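Local coordinates for hypothetical protein (Geobacillus stearothermophilus, PDB 1SFS) that is of unknown function but has a glycoside hydrolase-like domain and is possibly a bacterial lysozyme, at residues 28-36 with 225-236; 151-159 with 179-187. All coordinates share one frame; numbering follows the deposited sequence. Where two conformers were deposited one is given.

Interaction 1: residues 28-36 with 225-236; sequences GIWGVDSAQ and PVDTNLADRRLL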
loop_
_atom_site.group_PDB
_atom_site.type_symbol
_atom_site.label_atom_id
_atom_site.label_comp_id
_atom_site.label_asym_id
_atom_site.label_seq_id
_atom_site.Cartn_x
_atom_site.Cartn_y
_atom_site.Cartn_z
ATOM N N GLY A 28 -6.853 5.821 -14.797
ATOM C CA GLY A 28 -6.697 5.208 -13.426
ATOM C C GLY A 28 -7.876 4.321 -13.077
ATOM O O GLY A 28 -9.033 4.600 -13.363
ATOM N N ILE A 29 -7.651 3.205 -12.436
ATOM C CA ILE A 29 -8.609 2.260 -11.815
ATOM C C ILE A 29 -8.854 2.791 -10.433
ATOM O O ILE A 29 -7.923 3.180 -9.749
ATOM C CB ILE A 29 -7.849 0.893 -11.769
ATOM C CG1 ILE A 29 -7.464 0.452 -13.167
ATOM C CG2 ILE A 29 -8.646 -0.130 -11.041
ATOM C CD1 ILE A 29 -8.562 -0.173 -13.908
ATOM N N TRP A 30 -10.066 2.779 -9.939
ATOM C CA TRP A 30 -10.425 3.403 -8.662
ATOM C C TRP A 30 -10.568 2.379 -7.573
ATOM O O TRP A 30 -11.095 1.273 -7.802
ATOM C CB TRP A 30 -11.736 4.173 -8.862
ATOM C CG TRP A 30 -12.183 5.017 -7.692
ATOM C CD1 TRP A 30 -11.811 6.299 -7.393
ATOM C CD2 TRP A 30 -13.116 4.625 -6.698
ATOM N NE1 TRP A 30 -12.439 6.722 -6.269
ATOM C CE2 TRP A 30 -13.252 5.731 -5.814
ATOM C CE3 TRP A 30 -13.852 3.447 -6.473
ATOM C CZ2 TRP A 30 -14.100 5.660 -4.735
ATOM C CZ3 TRP A 30 -14.696 3.396 -5.384
ATOM C CH2 TRP A 30 -14.812 4.492 -4.546
ATOM N N GLY A 31 -10.140 2.754 -6.382
ATOM C CA GLY A 31 -10.290 1.903 -5.212
ATOM C C GLY A 31 -10.210 2.694 -3.939
ATOM O O GLY A 31 -10.224 3.916 -3.959
ATOM N N VAL A 32 -10.193 1.950 -2.825
ATOM C CA VAL A 32 -10.253 2.576 -1.519
ATOM C C VAL A 32 -9.280 1.876 -0.575
ATOM O O VAL A 32 -8.642 0.894 -0.957
ATOM C CB VAL A 32 -11.702 2.535 -0.921
ATOM C CG1 VAL A 32 -12.647 3.318 -1.825
ATOM C CG2 VAL A 32 -12.172 1.120 -0.682
ATOM N N ASP A 33 -9.148 2.367 0.636
ATOM C CA ASP A 33 -8.447 1.652 1.689
ATOM C C ASP A 33 -9.140 2.014 3.020
ATOM O O ASP A 33 -9.785 3.063 3.128
ATOM C CB ASP A 33 -6.939 1.958 1.709
ATOM C CG ASP A 33 -6.611 3.379 1.997
ATOM O OD1 ASP A 33 -6.667 3.738 3.221
ATOM O OD2 ASP A 33 -6.318 4.149 1.062
ATOM N N SER A 34 -8.971 1.149 4.011
ATOM C CA SER A 34 -9.542 1.418 5.317
ATOM C C SER A 34 -8.754 0.742 6.420
ATOM O O SER A 34 -8.266 -0.375 6.289
ATOM C CB SER A 34 -10.996 0.963 5.374
ATOM O OG SER A 34 -11.164 -0.424 5.180
ATOM N N ALA A 35 -8.725 1.425 7.567
ATOM C CA ALA A 35 -8.188 0.861 8.783
ATOM C C ALA A 35 -9.016 -0.314 9.299
ATOM O O ALA A 35 -8.499 -1.259 9.848
ATOM C CB ALA A 35 -8.112 1.930 9.841
ATOM N N GLN A 36 -10.334 -0.228 9.112
ATOM C CA GLN A 36 -11.238 -1.249 9.651
ATOM C C GLN A 36 -11.528 -2.324 8.603
ATOM O O GLN A 36 -11.360 -2.179 7.398
ATOM C CB GLN A 36 -12.462 -0.585 10.289
ATOM C CG GLN A 36 -13.397 -0.132 9.241
ATOM C CD GLN A 36 -14.484 0.756 9.877
ATOM O OE1 GLN A 36 -14.305 1.906 10.213
ATOM N NE2 GLN A 36 -15.705 0.229 9.992
ATOM N N PRO A 225 -16.018 5.487 6.040
ATOM C CA PRO A 225 -14.715 5.678 6.685
ATOM C C PRO A 225 -13.588 5.005 5.920
ATOM O O PRO A 225 -12.943 4.031 6.312
ATOM C CB PRO A 225 -14.918 5.045 8.067
ATOM C CG PRO A 225 -15.904 3.942 7.798
ATOM C CD PRO A 225 -16.840 4.518 6.760
ATOM N N VAL A 226 -13.320 5.572 4.730
ATOM C CA VAL A 226 -12.316 5.079 3.819
ATOM C C VAL A 226 -11.530 6.231 3.205
ATOM O O VAL A 226 -11.971 7.398 3.202
ATOM C CB VAL A 226 -12.944 4.254 2.677
ATOM C CG1 VAL A 226 -13.804 3.129 3.212
ATOM C CG2 VAL A 226 -13.771 5.101 1.692
ATOM N N ASP A 227 -10.375 5.909 2.683
ATOM C CA ASP A 227 -9.595 6.783 1.812
ATOM C C ASP A 227 -9.823 6.364 0.373
ATOM O O ASP A 227 -10.196 5.230 0.094
ATOM C CB ASP A 227 -8.120 6.684 2.110
ATOM C CG ASP A 227 -7.861 6.855 3.587
ATOM O OD1 ASP A 227 -7.124 6.003 4.183
ATOM O OD2 ASP A 227 -8.321 7.804 4.234
ATOM N N THR A 228 -9.560 7.276 -0.586
ATOM C CA THR A 228 -9.778 7.020 -1.983
ATOM C C THR A 228 -8.474 7.041 -2.773
ATOM O O THR A 228 -7.600 7.871 -2.577
ATOM C CB THR A 228 -10.795 7.996 -2.609
ATOM O OG1 THR A 228 -10.359 9.349 -2.426
ATOM C CG2 THR A 228 -12.172 7.845 -1.954
ATOM N N ASN A 229 -8.397 6.076 -3.711
ATOM C CA ASN A 229 -7.168 5.817 -4.471
ATOM C C ASN A 229 -7.482 5.654 -5.942
ATOM O O ASN A 229 -8.586 5.256 -6.339
ATOM C CB ASN A 229 -6.514 4.526 -4.000
ATOM C CG ASN A 229 -6.113 4.578 -2.555
ATOM O OD1 ASN A 229 -5.119 5.161 -2.195
ATOM N ND2 ASN A 229 -6.899 3.914 -1.705
ATOM N N LEU A 230 -6.455 5.880 -6.754
ATOM C CA LEU A 230 -6.407 5.522 -8.146
ATOM C C LEU A 230 -5.176 4.660 -8.399
ATOM O O LEU A 230 -4.169 4.801 -7.692
ATOM C CB LEU A 230 -6.384 6.728 -9.059
ATOM C CG LEU A 230 -7.684 7.546 -9.099
ATOM C CD1 LEU A 230 -7.401 8.941 -9.623
ATOM C CD2 LEU A 230 -8.701 6.833 -9.944
ATOM N N ALA A 231 -5.214 3.832 -9.409
ATOM C CA ALA A 231 -4.083 2.945 -9.733
ATOM C C ALA A 231 -3.853 2.856 -11.213
ATOM O O ALA A 231 -4.774 2.961 -12.025
ATOM C CB ALA A 231 -4.298 1.554 -9.173
ATOM N N ASP A 232 -2.610 2.557 -11.561
ATOM C CA ASP A 232 -2.231 2.065 -12.852
ATOM C C ASP A 232 -2.714 0.617 -12.961
ATOM O O ASP A 232 -2.568 -0.166 -12.021
ATOM C CB ASP A 232 -0.708 2.136 -12.946
ATOM C CG ASP A 232 -0.095 1.792 -14.304
ATOM O OD1 ASP A 232 -0.259 0.642 -14.727
ATOM O OD2 ASP A 232 0.539 2.659 -14.896
ATOM N N ARG A 233 -3.321 0.234 -14.095
ATOM C CA ARG A 233 -3.908 -1.126 -14.193
ATOM C C ARG A 233 -2.885 -2.231 -14.012
ATOM O O ARG A 233 -3.224 -3.365 -13.651
ATOM C CB ARG A 233 -4.670 -1.253 -15.523
ATOM C CG ARG A 233 -5.754 -2.322 -15.522
ATOM C CD ARG A 233 -6.609 -2.386 -16.785
ATOM N NE ARG A 233 -8.038 -2.151 -16.513
ATOM C CZ ARG A 233 -8.821 -1.204 -17.022
ATOM N NH1 ARG A 233 -8.428 -0.280 -17.898
ATOM N NH2 ARG A 233 -10.089 -1.134 -16.650
ATOM N N ARG A 234 -1.456 -1.939 -14.234
ATOM C CA ARG A 234 -0.469 -2.970 -13.960
ATOM C C ARG A 234 -0.545 -3.459 -12.526
ATOM O O ARG A 234 -0.162 -4.596 -12.203
ATOM C CB ARG A 234 0.962 -2.468 -14.323
ATOM C CG ARG A 234 1.173 -2.383 -15.837
ATOM C CD ARG A 234 2.490 -1.690 -16.153
ATOM N NE ARG A 234 2.387 -0.264 -15.893
ATOM C CZ ARG A 234 3.260 0.655 -16.233
ATOM N NH1 ARG A 234 4.374 0.315 -16.888
ATOM N NH2 ARG A 234 3.110 1.938 -15.968
ATOM N N LEU A 235 -1.076 -2.614 -11.621
ATOM C CA LEU A 235 -1.140 -3.028 -10.224
ATOM C C LEU A 235 -1.907 -4.308 -10.054
ATOM O O LEU A 235 -1.587 -5.144 -9.190
ATOM C CB LEU A 235 -1.767 -1.913 -9.419
ATOM C CG LEU A 235 -1.895 -2.173 -7.923
ATOM C CD1 LEU A 235 -0.541 -2.126 -7.248
ATOM C CD2 LEU A 235 -2.861 -1.157 -7.289
ATOM N N LEU A 236 -2.996 -4.472 -10.802
ATOM C CA LEU A 236 -3.989 -5.478 -10.410
ATOM C C LEU A 236 -3.483 -6.884 -10.479
ATOM O O LEU A 236 -3.869 -7.709 -9.659
ATOM C CB LEU A 236 -5.234 -5.288 -11.259
ATOM C CG LEU A 236 -6.038 -4.004 -11.090
ATOM C CD1 LEU A 236 -7.222 -3.994 -12.048
ATOM C CD2 LEU A 236 -6.402 -3.820 -9.618
#
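The side-chain amide of Asn229 reaches across to the carboxylate of Asp33, its ND2 giving a nearly straight 2.8 Å hydrogen bond to Asp33 OD2. This bond lies where strand 29-33, the first of an eight-stranded sheet, pairs antiparallel with the last, 227-231, closing it in a way consistent with the barrel expected of a glycoside hydrolase-like domain. Asp33 has CG between its backbone N and carbonyl carbon (chi1 63°), which swings the carboxylate toward the neighbouring strand. The amide arrives on the anti side of OD2, somewhat out of the carboxylate plane, and Gln216 also donates to this oxygen. The other oxygen, Asp33 OD1, comes within 2.5 Å of Asp227 OD1, with the two carboxylate planes turned 51° apart. Asp227 OD2 is in turn held by the backbone N of Asp220. Three reciprocal pairs of backbone bonds join Ile29 with Ala231, Gly31 with Asn229 and Asp33 with Asp227; the last pair is uneven, Asp33 N lying 3.1 Å from Asp227 O and Asp227 N 2.9 Å from Asp33 O.

The opposite face of the sheet, bearing Trp30, Val32, Thr228 and Leu230, is largely apolar at the contact. Val32 CG1 rests 4.1 Å from Val226 CG2, and both valines also meet Val46 of helix 40-49. Trp30 is fixed at its NE1 by the hydroxyl of Tyr217, while its CZ2 lies obliquely by Thr228 CG2. At the edge of this indole, near its plane, Leu230 CD2 sits 4.1 Å from Trp30 CD1.

Interaction 2: residues 151-159 with 179-187; sequences RPGLYADPT and VQAVIWSAA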
loop_
_atom_site.group_PDB
_atom_site.type_symbol
_atom_site.label_atom_id
_atom_site.label_comp_id
_atom_site.label_asym_id
_atom_site.label_seq_id
_atom_site.Cartn_x
_atom_site.Cartn_y
_atom_site.Cartn_z
ATOM N N ARG A 151 6.381 -9.331 -3.708
ATOM C CA ARG A 151 6.971 -8.172 -4.344
ATOM C C ARG A 151 6.929 -6.981 -3.400
ATOM O O ARG A 151 5.890 -6.773 -2.734
ATOM C CB ARG A 151 6.270 -7.874 -5.666
ATOM C CG ARG A 151 6.996 -6.846 -6.507
ATOM C CD ARG A 151 6.298 -6.600 -7.844
ATOM N NE ARG A 151 7.090 -5.605 -8.586
ATOM C CZ ARG A 151 6.883 -5.257 -9.840
ATOM N NH1 ARG A 151 7.599 -4.363 -10.446
ATOM N NH2 ARG A 151 5.857 -5.795 -10.521
ATOM N N PRO A 152 7.965 -6.169 -3.328
ATOM C CA PRO A 152 7.976 -5.042 -2.381
ATOM C C PRO A 152 7.172 -3.859 -2.869
ATOM O O PRO A 152 7.397 -3.306 -3.938
ATOM C CB PRO A 152 9.466 -4.688 -2.280
ATOM C CG PRO A 152 10.083 -5.191 -3.529
ATOM C CD PRO A 152 9.285 -6.386 -3.958
ATOM N N GLY A 153 6.263 -3.419 -2.021
ATOM C CA GLY A 153 5.558 -2.159 -2.195
ATOM C C GLY A 153 5.986 -1.161 -1.151
ATOM O O GLY A 153 6.363 -1.543 -0.019
ATOM N N LEU A 154 5.925 0.120 -1.482
ATOM C CA LEU A 154 6.256 1.203 -0.574
ATOM C C LEU A 154 5.123 2.216 -0.629
ATOM O O LEU A 154 4.895 2.792 -1.689
ATOM C CB LEU A 154 7.569 1.866 -0.993
ATOM C CG LEU A 154 8.788 0.948 -1.014
ATOM C CD1 LEU A 154 9.920 1.565 -1.824
ATOM C CD2 LEU A 154 9.239 0.610 0.379
ATOM N N TYR A 155 4.379 2.415 0.462
ATOM C CA TYR A 155 3.393 3.487 0.612
ATOM C C TYR A 155 4.132 4.607 1.313
ATOM O O TYR A 155 4.639 4.426 2.418
ATOM C CB TYR A 155 2.188 3.127 1.442
ATOM C CG TYR A 155 1.287 4.258 1.899
ATOM C CD1 TYR A 155 0.313 4.796 1.048
ATOM C CD2 TYR A 155 1.387 4.812 3.184
ATOM C CE1 TYR A 155 -0.523 5.834 1.482
ATOM C CE2 TYR A 155 0.559 5.820 3.606
ATOM C CZ TYR A 155 -0.398 6.318 2.751
ATOM O OH TYR A 155 -1.212 7.381 3.214
ATOM N N ALA A 156 4.135 5.749 0.637
ATOM C CA ALA A 156 4.945 6.854 1.144
ATOM C C ALA A 156 4.548 8.142 0.461
ATOM O O ALA A 156 3.887 8.163 -0.567
ATOM C CB ALA A 156 6.396 6.566 0.937
ATOM N N ASP A 157 5.014 9.230 1.055
ATOM C CA ASP A 157 4.849 10.571 0.512
ATOM C C ASP A 157 6.172 11.026 -0.080
ATOM O O ASP A 157 7.105 11.315 0.674
ATOM C CB ASP A 157 4.408 11.514 1.610
ATOM C CG ASP A 157 4.018 12.870 1.149
ATOM O OD1 ASP A 157 4.530 13.281 0.054
ATOM O OD2 ASP A 157 3.220 13.551 1.835
ATOM N N PRO A 158 6.261 11.035 -1.396
ATOM C CA PRO A 158 7.467 11.497 -2.057
ATOM C C PRO A 158 7.723 13.007 -1.957
ATOM O O PRO A 158 8.770 13.362 -2.545
ATOM C CB PRO A 158 7.236 11.163 -3.548
ATOM C CG PRO A 158 6.161 10.118 -3.551
ATOM C CD PRO A 158 5.307 10.475 -2.364
ATOM N N THR A 159 6.927 13.806 -1.294
ATOM C CA THR A 159 7.043 15.244 -1.214
ATOM C C THR A 159 7.293 15.741 0.182
ATOM O O THR A 159 7.507 16.949 0.346
ATOM C CB THR A 159 5.788 15.948 -1.760
ATOM O OG1 THR A 159 4.713 15.822 -0.806
ATOM C CG2 THR A 159 5.369 15.387 -3.101
ATOM N N VAL A 179 13.507 -1.573 -10.098
ATOM C CA VAL A 179 12.877 -2.609 -10.881
ATOM C C VAL A 179 11.766 -3.275 -10.080
ATOM O O VAL A 179 10.658 -3.494 -10.568
ATOM C CB VAL A 179 13.916 -3.641 -11.356
ATOM C CG1 VAL A 179 13.248 -4.781 -12.112
ATOM C CG2 VAL A 179 14.980 -2.967 -12.224
ATOM N N GLN A 180 12.076 -3.668 -8.870
ATOM C CA GLN A 180 11.175 -4.504 -8.062
ATOM C C GLN A 180 10.151 -3.705 -7.317
ATOM O O GLN A 180 9.008 -4.153 -7.161
ATOM C CB GLN A 180 11.974 -5.360 -7.060
ATOM C CG GLN A 180 13.014 -6.314 -7.699
ATOM C CD GLN A 180 12.491 -7.312 -8.672
ATOM O OE1 GLN A 180 11.399 -7.811 -8.457
ATOM N NE2 GLN A 180 13.261 -7.650 -9.677
ATOM N N ALA A 181 10.497 -2.577 -6.713
ATOM C CA ALA A 181 9.560 -1.874 -5.851
ATOM C C ALA A 181 8.456 -1.205 -6.646
ATOM O O ALA A 181 8.668 -0.663 -7.739
ATOM C CB ALA A 181 10.252 -0.833 -4.993
ATOM N N VAL A 182 7.270 -1.181 -6.053
ATOM C CA VAL A 182 6.129 -0.422 -6.527
ATOM C C VAL A 182 5.749 0.591 -5.468
ATOM O O VAL A 182 5.635 0.228 -4.295
ATOM C CB VAL A 182 4.957 -1.346 -6.882
ATOM C CG1 VAL A 182 3.732 -0.563 -7.271
ATOM C CG2 VAL A 182 5.366 -2.312 -7.973
ATOM N N ILE A 183 5.575 1.846 -5.874
ATOM C CA ILE A 183 5.212 2.907 -4.960
ATOM C C ILE A 183 3.712 3.217 -5.048
ATOM O O ILE A 183 3.149 3.345 -6.129
ATOM C CB ILE A 183 6.058 4.179 -5.212
ATOM C CG1 ILE A 183 7.537 3.898 -4.909
ATOM C CG2 ILE A 183 5.558 5.364 -4.407
ATOM C CD1 ILE A 183 8.464 5.052 -5.228
ATOM N N TRP A 184 3.137 3.341 -3.862
ATOM C CA TRP A 184 1.821 3.896 -3.611
ATOM C C TRP A 184 2.065 5.276 -3.011
ATOM O O TRP A 184 2.516 5.388 -1.874
ATOM C CB TRP A 184 1.056 2.965 -2.663
ATOM C CG TRP A 184 -0.329 3.389 -2.276
ATOM C CD1 TRP A 184 -1.059 4.471 -2.655
ATOM C CD2 TRP A 184 -1.132 2.649 -1.366
ATOM N NE1 TRP A 184 -2.293 4.441 -2.050
ATOM C CE2 TRP A 184 -2.366 3.353 -1.248
ATOM C CE3 TRP A 184 -0.928 1.476 -0.655
ATOM C CZ2 TRP A 184 -3.397 2.900 -0.422
ATOM C CZ3 TRP A 184 -1.943 1.049 0.157
ATOM C CH2 TRP A 184 -3.153 1.759 0.261
ATOM N N SER A 185 1.823 6.317 -3.807
ATOM C CA SER A 185 2.130 7.668 -3.395
ATOM C C SER A 185 0.970 8.307 -2.668
ATOM O O SER A 185 -0.176 8.245 -3.137
ATOM C CB SER A 185 2.456 8.493 -4.645
ATOM O OG SER A 185 2.717 9.816 -4.241
ATOM N N ALA A 186 1.267 8.970 -1.556
ATOM C CA ALA A 186 0.319 9.697 -0.746
ATOM C C ALA A 186 0.269 11.182 -1.030
ATOM O O ALA A 186 -0.219 11.943 -0.205
ATOM C CB ALA A 186 0.624 9.450 0.736
ATOM N N ALA A 187 0.705 11.616 -2.208
ATOM C CA ALA A 187 0.671 13.030 -2.578
ATOM C C ALA A 187 0.496 13.166 -4.074
ATOM O O ALA A 187 0.960 12.277 -4.818
ATOM C CB ALA A 187 2.019 13.687 -2.206
#
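Tyr155 and Trp184, paired on neighbouring parallel strands, form a T-shaped contact in which the edge of the phenol ring meets the face of the indole. Strands 151-156 and 182-185 are the ends of a beta-alpha-beta crossover through helices 163-173 and 176-180, a repeating step of the barrel-like glycoside hydrolase fold that the family suggests. Being paired in register, both side chains leave the same face of the sheet, and each has CG anti to the backbone N. In Trp184 a chi2 of 2° then presents the flat of the indole to the tyrosine. In the conformer described, Tyr155 CD1 lies 3.5 Å from Trp184 CD2; the tyrosine ring and the five-membered ring of the indole have centroids 4.9 Å apart and planes at 70°. Further along, the phenol passes obliquely by Ala186 CB, and its OH is bound by Arg219 and Gln216; Trp184 NE1 donates to Asn229.

At the other end of the strands Arg151 is stretched out from CG to NE, which carries its guanidinium to the C-terminal end of helix 176-180. NE makes a nearly straight 2.8 Å bond to Gln180 O, with that oxygen in the guanidinium plane, and NH1 adds a weak one to Val179 O. A positive group is probably favoured beside these helix-end carbonyls. Val182 CG2 lies over one face of the guanidinium, toward its rim, and Phe238 makes a cation-pi contact with it. On the side facing helix 163-173, Leu154 CD1 packs 4.0 Å from Ala181 CB. Beyond the strands, Asp157 OD1 accepts from Thr159 N, forming an Asx turn, and also from Thr159 OG1; the same oxygen touches Ala187 CB at 3.4 Å.

In the fold
Both contacts join adjacent strands of one eight-stranded sheet, with centres about 13 Å apart. Interaction 1 is the antiparallel closure between the chain's first and last strands and is only partly buried; interaction 2 lies deeper, is mostly buried, and repeats the parallel step found in most of the sheet. Their chemistry differs accordingly: carboxylates and an amide dominate the closure, whereas an edge-to-face aromatic pair and an arginine at a helix end mark 151-159 with 179-187. They touch where Trp184 NE1 lies 2.9 Å from Asn229 OD1, a probable hydrogen bond, and Trp184 CZ2 packs 3.5 Å from Asp33 OD2. Gln216 serves both, binding Asp33 and Tyr155.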